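Local coordinates for putative metal-dependent hydrolase (Bacillus subtilis, PDB 6KNS), which is a metallo-beta-lactamase fold hydrolase that binds zinc and calcium ions and may act as a 3'-tRNA processing endoribonuclease, at the interface of chains A and B. Coordinates in Å, arbitrary orientation; residue numbers count along the deposited sequence, not the author numbering. Chains: chain A/B, Putative metal-dependent hydrolase.

Contact 1: the interface of chains A and B. Residues chain A 47, 50-51; chain B 19, 21-22.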
ATOM      1  N   SER A  47      -5.448  -4.621   0.708  1.00 20.31           N
ATOM      2  CA  SER A  47      -6.774  -4.313   0.219  1.00 19.53           C
ATOM      3  C   SER A  47      -7.381  -5.473  -0.592  1.00 20.55           C
ATOM      4  O   SER A  47      -8.551  -5.862  -0.403  1.00 21.13           O
ATOM      5  CB  SER A  47      -6.736  -3.063  -0.633  1.00 19.44           C
ATOM      6  OG  SER A  47      -8.026  -2.687  -1.095  1.00 18.12           O
ATOM      7  N   PHE A  50      -7.843  -9.042   1.569  1.00 22.59           N
ATOM      8  CA  PHE A  50      -8.975  -9.183   2.502  1.00 23.43           C
ATOM      9  C   PHE A  50     -10.281  -9.554   1.836  1.00 24.33           C
ATOM     10  O   PHE A  50     -11.255  -9.845   2.505  1.00 25.14           O
ATOM     11  CB  PHE A  50      -9.153  -7.909   3.317  1.00 22.75           C
ATOM     12  CG  PHE A  50      -8.001  -7.616   4.244  1.00 23.15           C
ATOM     13  CD1 PHE A  50      -7.153  -8.628   4.673  1.00 22.59           C
ATOM     14  CD2 PHE A  50      -7.811  -6.348   4.746  1.00 23.96           C
ATOM     15  CE1 PHE A  50      -6.146  -8.403   5.532  1.00 22.47           C
ATOM     16  CE2 PHE A  50      -6.762  -6.096   5.630  1.00 23.00           C
ATOM     17  CZ  PHE A  50      -5.946  -7.126   6.037  1.00 23.76           C
ATOM     18  N   GLY A  51     -10.306  -9.498   0.517  1.00 24.42           N
ATOM     19  CA  GLY A  51     -11.443  -9.970  -0.222  1.00 25.38           C
ATOM     20  C   GLY A  51     -11.439 -11.480  -0.329  1.00 25.76           C
ATOM     21  O   GLY A  51     -12.481 -12.046  -0.640  1.00 26.13           O
TER
ATOM     22  N   PRO B  19      -6.751  -1.077   5.400  1.00 17.55           N
ATOM     23  CA  PRO B  19      -7.881  -1.033   4.481  1.00 18.26           C
ATOM     24  C   PRO B  19      -8.879  -2.148   4.760  1.00 18.94           C
ATOM     25  O   PRO B  19      -8.487  -3.284   5.032  1.00 19.34           O
ATOM     26  CB  PRO B  19      -7.213  -1.269   3.125  1.00 18.26           C
ATOM     27  CG  PRO B  19      -6.046  -2.159   3.484  1.00 18.74           C
ATOM     28  CD  PRO B  19      -5.527  -1.566   4.741  1.00 17.09           C
ATOM     29  N   ALA B  21     -11.572  -4.617   2.929  1.00 18.54           N
ATOM     30  CA  ALA B  21     -11.527  -5.315   1.663  1.00 19.02           C
ATOM     31  C   ALA B  21     -11.859  -4.393   0.464  1.00 18.45           C
ATOM     32  O   ALA B  21     -12.894  -3.719   0.417  1.00 18.26           O
ATOM     33  CB  ALA B  21     -12.468  -6.571   1.698  1.00 19.39           C
ATOM     34  N   ASN B  22     -10.918  -4.333  -0.471  1.00 18.22           N
ATOM     35  CA  ASN B  22     -11.045  -3.567  -1.712  1.00 18.81           C
ATOM     36  C   ASN B  22     -11.181  -2.051  -1.497  1.00 18.70           C
ATOM     37  O   ASN B  22     -11.559  -1.311  -2.419  1.00 17.67           O
ATOM     38  CB  ASN B  22     -12.177  -4.116  -2.570  1.00 18.91           C
ATOM     39  CG  ASN B  22     -11.929  -5.572  -2.987  1.00 21.63           C
ATOM     40  OD1 ASN B  22     -10.902  -5.900  -3.589  1.00 22.48           O
ATOM     41  ND2 ASN B  22     -12.852  -6.445  -2.637  1.00 19.23           N
TER

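Contact 2: the interface of chains A and B. Residues chain A 46-47, 50, 76, 79-80; chain B 18-19.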
ATOM      1  N   LEU A  46      -2.841  -5.743   0.713  1.00 18.71           N
ATOM      2  CA  LEU A  46      -3.789  -5.986   1.806  1.00 20.27           C
ATOM      3  C   LEU A  46      -5.213  -5.742   1.399  1.00 20.99           C
ATOM      4  O   LEU A  46      -6.112  -6.562   1.702  1.00 21.94           O
ATOM      5  CB  LEU A  46      -3.507  -5.103   3.014  1.00 21.43           C
ATOM      6  CG  LEU A  46      -2.544  -5.542   4.084  1.00 23.55           C
ATOM      7  CD1 LEU A  46      -2.753  -4.655   5.402  1.00 21.15           C
ATOM      8  CD2 LEU A  46      -2.705  -7.045   4.362  1.00 23.04           C
ATOM      9  N   SER A  47      -5.448  -4.621   0.708  1.00 20.31           N
ATOM     10  CA  SER A  47      -6.774  -4.313   0.219  1.00 19.53           C
ATOM     11  C   SER A  47      -7.381  -5.473  -0.592  1.00 20.55           C
ATOM     12  O   SER A  47      -8.551  -5.862  -0.403  1.00 21.13           O
ATOM     13  CB  SER A  47      -6.736  -3.063  -0.633  1.00 19.44           C
ATOM     14  OG  SER A  47      -8.026  -2.687  -1.095  1.00 18.12           O
ATOM     15  N   PHE A  50      -7.843  -9.042   1.569  1.00 22.59           N
ATOM     16  CA  PHE A  50      -8.975  -9.183   2.502  1.00 23.43           C
ATOM     17  C   PHE A  50     -10.281  -9.554   1.836  1.00 24.33           C
ATOM     18  O   PHE A  50     -11.255  -9.845   2.505  1.00 25.14           O
ATOM     19  CB  PHE A  50      -9.153  -7.909   3.317  1.00 22.75           C
ATOM     20  CG  PHE A  50      -8.001  -7.616   4.244  1.00 23.15           C
ATOM     21  CD1 PHE A  50      -7.153  -8.628   4.673  1.00 22.59           C
ATOM     22  CD2 PHE A  50      -7.811  -6.348   4.746  1.00 23.96           C
ATOM     23  CE1 PHE A  50      -6.146  -8.403   5.532  1.00 22.47           C
ATOM     24  CE2 PHE A  50      -6.762  -6.096   5.630  1.00 23.00           C
ATOM     25  CZ  PHE A  50      -5.946  -7.126   6.037  1.00 23.76           C
ATOM     26  N   PRO A  76       0.671  -1.357   7.413  1.00 17.72           N
ATOM     27  CA  PRO A  76      -0.765  -1.492   7.542  1.00 17.75           C
ATOM     28  C   PRO A  76      -1.182  -2.877   8.052  1.00 17.83           C
ATOM     29  O   PRO A  76      -2.146  -2.985   8.796  1.00 17.24           O
ATOM     30  CB  PRO A  76      -1.277  -1.227   6.129  1.00 17.65           C
ATOM     31  CG  PRO A  76      -0.216  -0.352   5.502  1.00 17.42           C
ATOM     32  CD  PRO A  76       1.082  -0.863   6.082  1.00 17.41           C
ATOM     33  N   PHE A  79      -0.832  -2.705  11.767  1.00 17.79           N
ATOM     34  CA  PHE A  79      -1.979  -2.048  12.358  1.00 18.65           C
ATOM     35  C   PHE A  79      -3.256  -2.924  12.311  1.00 18.79           C
ATOM     36  O   PHE A  79      -4.030  -2.894  13.249  1.00 18.54           O
ATOM     37  CB  PHE A  79      -2.222  -0.699  11.726  1.00 18.25           C
ATOM     38  CG  PHE A  79      -1.230   0.379  12.129  1.00 20.81           C
ATOM     39  CD1 PHE A  79      -0.279   0.180  13.150  1.00 23.08           C
ATOM     40  CD2 PHE A  79      -1.311   1.647  11.539  1.00 21.64           C
ATOM     41  CE1 PHE A  79       0.613   1.202  13.522  1.00 23.31           C
ATOM     42  CE2 PHE A  79      -0.427   2.674  11.918  1.00 24.83           C
ATOM     43  CZ  PHE A  79       0.524   2.451  12.917  1.00 24.78           C
ATOM     44  N   ALA A  80      -3.468  -3.699  11.234  1.00 18.49           N
ATOM     45  CA  ALA A  80      -4.641  -4.578  11.139  1.00 19.11           C
ATOM     46  C   ALA A  80      -4.627  -5.580  12.292  1.00 20.05           C
ATOM     47  O   ALA A  80      -5.660  -5.842  12.898  1.00 21.67           O
ATOM     48  CB  ALA A  80      -4.706  -5.304   9.772  1.00 17.61           C
TER
ATOM     49  N   PHE B  18      -5.919   0.517   8.517  1.00 18.51           N
ATOM     50  CA  PHE B  18      -5.640  -0.498   7.504  1.00 18.25           C
ATOM     51  C   PHE B  18      -6.892  -0.583   6.613  1.00 17.29           C
ATOM     52  O   PHE B  18      -7.958  -0.186   7.014  1.00 17.89           O
ATOM     53  CB  PHE B  18      -5.375  -1.860   8.155  1.00 18.25           C
ATOM     54  CG  PHE B  18      -6.578  -2.423   8.909  1.00 21.59           C
ATOM     55  CD1 PHE B  18      -6.825  -2.062  10.211  1.00 24.08           C
ATOM     56  CD2 PHE B  18      -7.444  -3.339   8.320  1.00 24.15           C
ATOM     57  CE1 PHE B  18      -7.912  -2.584  10.894  1.00 23.95           C
ATOM     58  CE2 PHE B  18      -8.530  -3.858   9.016  1.00 24.06           C
ATOM     59  CZ  PHE B  18      -8.752  -3.482  10.304  1.00 22.42           C
ATOM     60  N   PRO B  19      -6.751  -1.077   5.400  1.00 17.55           N
ATOM     61  CA  PRO B  19      -7.881  -1.033   4.481  1.00 18.26           C
ATOM     62  C   PRO B  19      -8.879  -2.148   4.760  1.00 18.94           C
ATOM     63  O   PRO B  19      -8.487  -3.284   5.032  1.00 19.34           O
ATOM     64  CB  PRO B  19      -7.213  -1.269   3.125  1.00 18.26           C
ATOM     65  CG  PRO B  19      -6.046  -2.159   3.484  1.00 18.74           C
ATOM     66  CD  PRO B  19      -5.527  -1.566   4.741  1.00 17.09           C
TER

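Contact 1: the interface of chains A and B
A:Ser47 and B:Asn22 are joined backbone to backbone by a hydrogen bond, a polar link in this patch of the two-fold interface between two copies of the hydrolase. The amide B:Asn22 N donates to the carbonyl oxygen A:Ser47 O at 2.8 Å. The bond is short and nearly straight (168° at the hydrogen); its donor comes from above the carbonyl plane, 40° out of it, and so not along a lone pair. The acceptor belongs to helix 45-49, close to its C-terminal end, and the partner chain supplies a donor to it.

Polar-to-carbon contacts form the second group. The hydroxyl of A:Ser47, placed anti to its own backbone N (chi1 -178°), reaches over the backbone of B:Asn22, with A:Ser47 OG 3.2 Å from B:Asn22 CA. Its nearest partners on chain B are carbons, so it adds packing beside the amide bond. At the other end of the patch the carbonyl of B:Pro19 addresses the rim of the A:Phe50 ring, in the ring plane, rather than a face.

Apolar packing completes the patch. The methyl of B:Ala21 sits against the loop that follows the helix, with B:Ala21 CB 4.0 Å from A:Gly51 CA. That methyl also approaches the backbone carbonyl before the glycine, B:Ala21 CB lying 3.6 Å from A:Phe50 O. The same residue meets the root of the aromatic side chain, A:Phe50 CB lying 3.9 Å from B:Ala21 CA. The proline ring of B:Pro19 rests alongside the helix, its CG 4.0 Å from A:Ser47 CA. The proline's carbonyl oxygen faces the CD2-CE2 bond of the aromatic ring a little nearer its CD2 end: B:Pro19 O lies 3.2 Å from A:Phe50 CD2 and 3.4 Å from A:Phe50 CE2.

Contact 2: the interface of chains A and B
B:Phe18 meets A:Ala80 through a torsion that sets its CG between the backbone N and the carbonyl carbon (chi1 64°), while chi2 of -85° turns the ring face toward helix 74-86. The result is a CH-pi contact: A:Ala80 CA lies over that face, 3.8 Å from the centroid of the B:Phe18 ring and displaced toward the rim. Its nearest ring atom is CD1, with A:Ala80 CA to B:Phe18 CD1 at 3.5 Å. The alanine methyl covers the root of the ring, A:Ala80 CB standing 3.5 Å from B:Phe18 CG. Backbone and methyl of one small residue thus press on the same aromatic group. Lower on the side chain, the carbonyl of A:Pro76, one turn earlier in the helix, approaches the methylene, with A:Pro76 O 3.5 Å from B:Phe18 CB.

At the CD2 edge of the B:Phe18 ring, A:Phe50 comes in with its side chain at about a right angle to that of B:Phe18, and they touch rim to rim, A:Phe50 CE2 to B:Phe18 CD2 at 3.9 Å. A second-shell group on chain A backs this aromatic: A:Leu46 O sits 3.3 Å above the plane of the A:Phe50 ring, offset toward its rim. The next contact is purely aliphatic, B:Pro19 CG meeting A:Leu46 CB at 3.9 Å on helix 45-49.

No nitrogen or oxygen of either chain comes within bonding distance of one on the other, so shape and apolar packing carry this patch. It lodges the B:Phe18-B:Pro19 loop between two helices of chain A, probably helping to hold the two copies together if the deposited dimer is the working form.

The centres of the C-alpha atoms of contact 1 and contact 2 are about 7 Å apart, and the two share A:Ser47, A:Phe50 and B:Pro19, so they are neighbouring parts of a single surface. Helix 45-49 and the residue just after it serve both; contact 2 extends the surface to helix 74-86, and contact 1 extends along the partner's loop toward B:Asn22. A directional backbone bond thus adjoins apolar packing. Because the interface is two-fold symmetric, both patches recur with the chains exchanged, which suits a symmetric dimer, although the structure alone does not prove that it forms in solution.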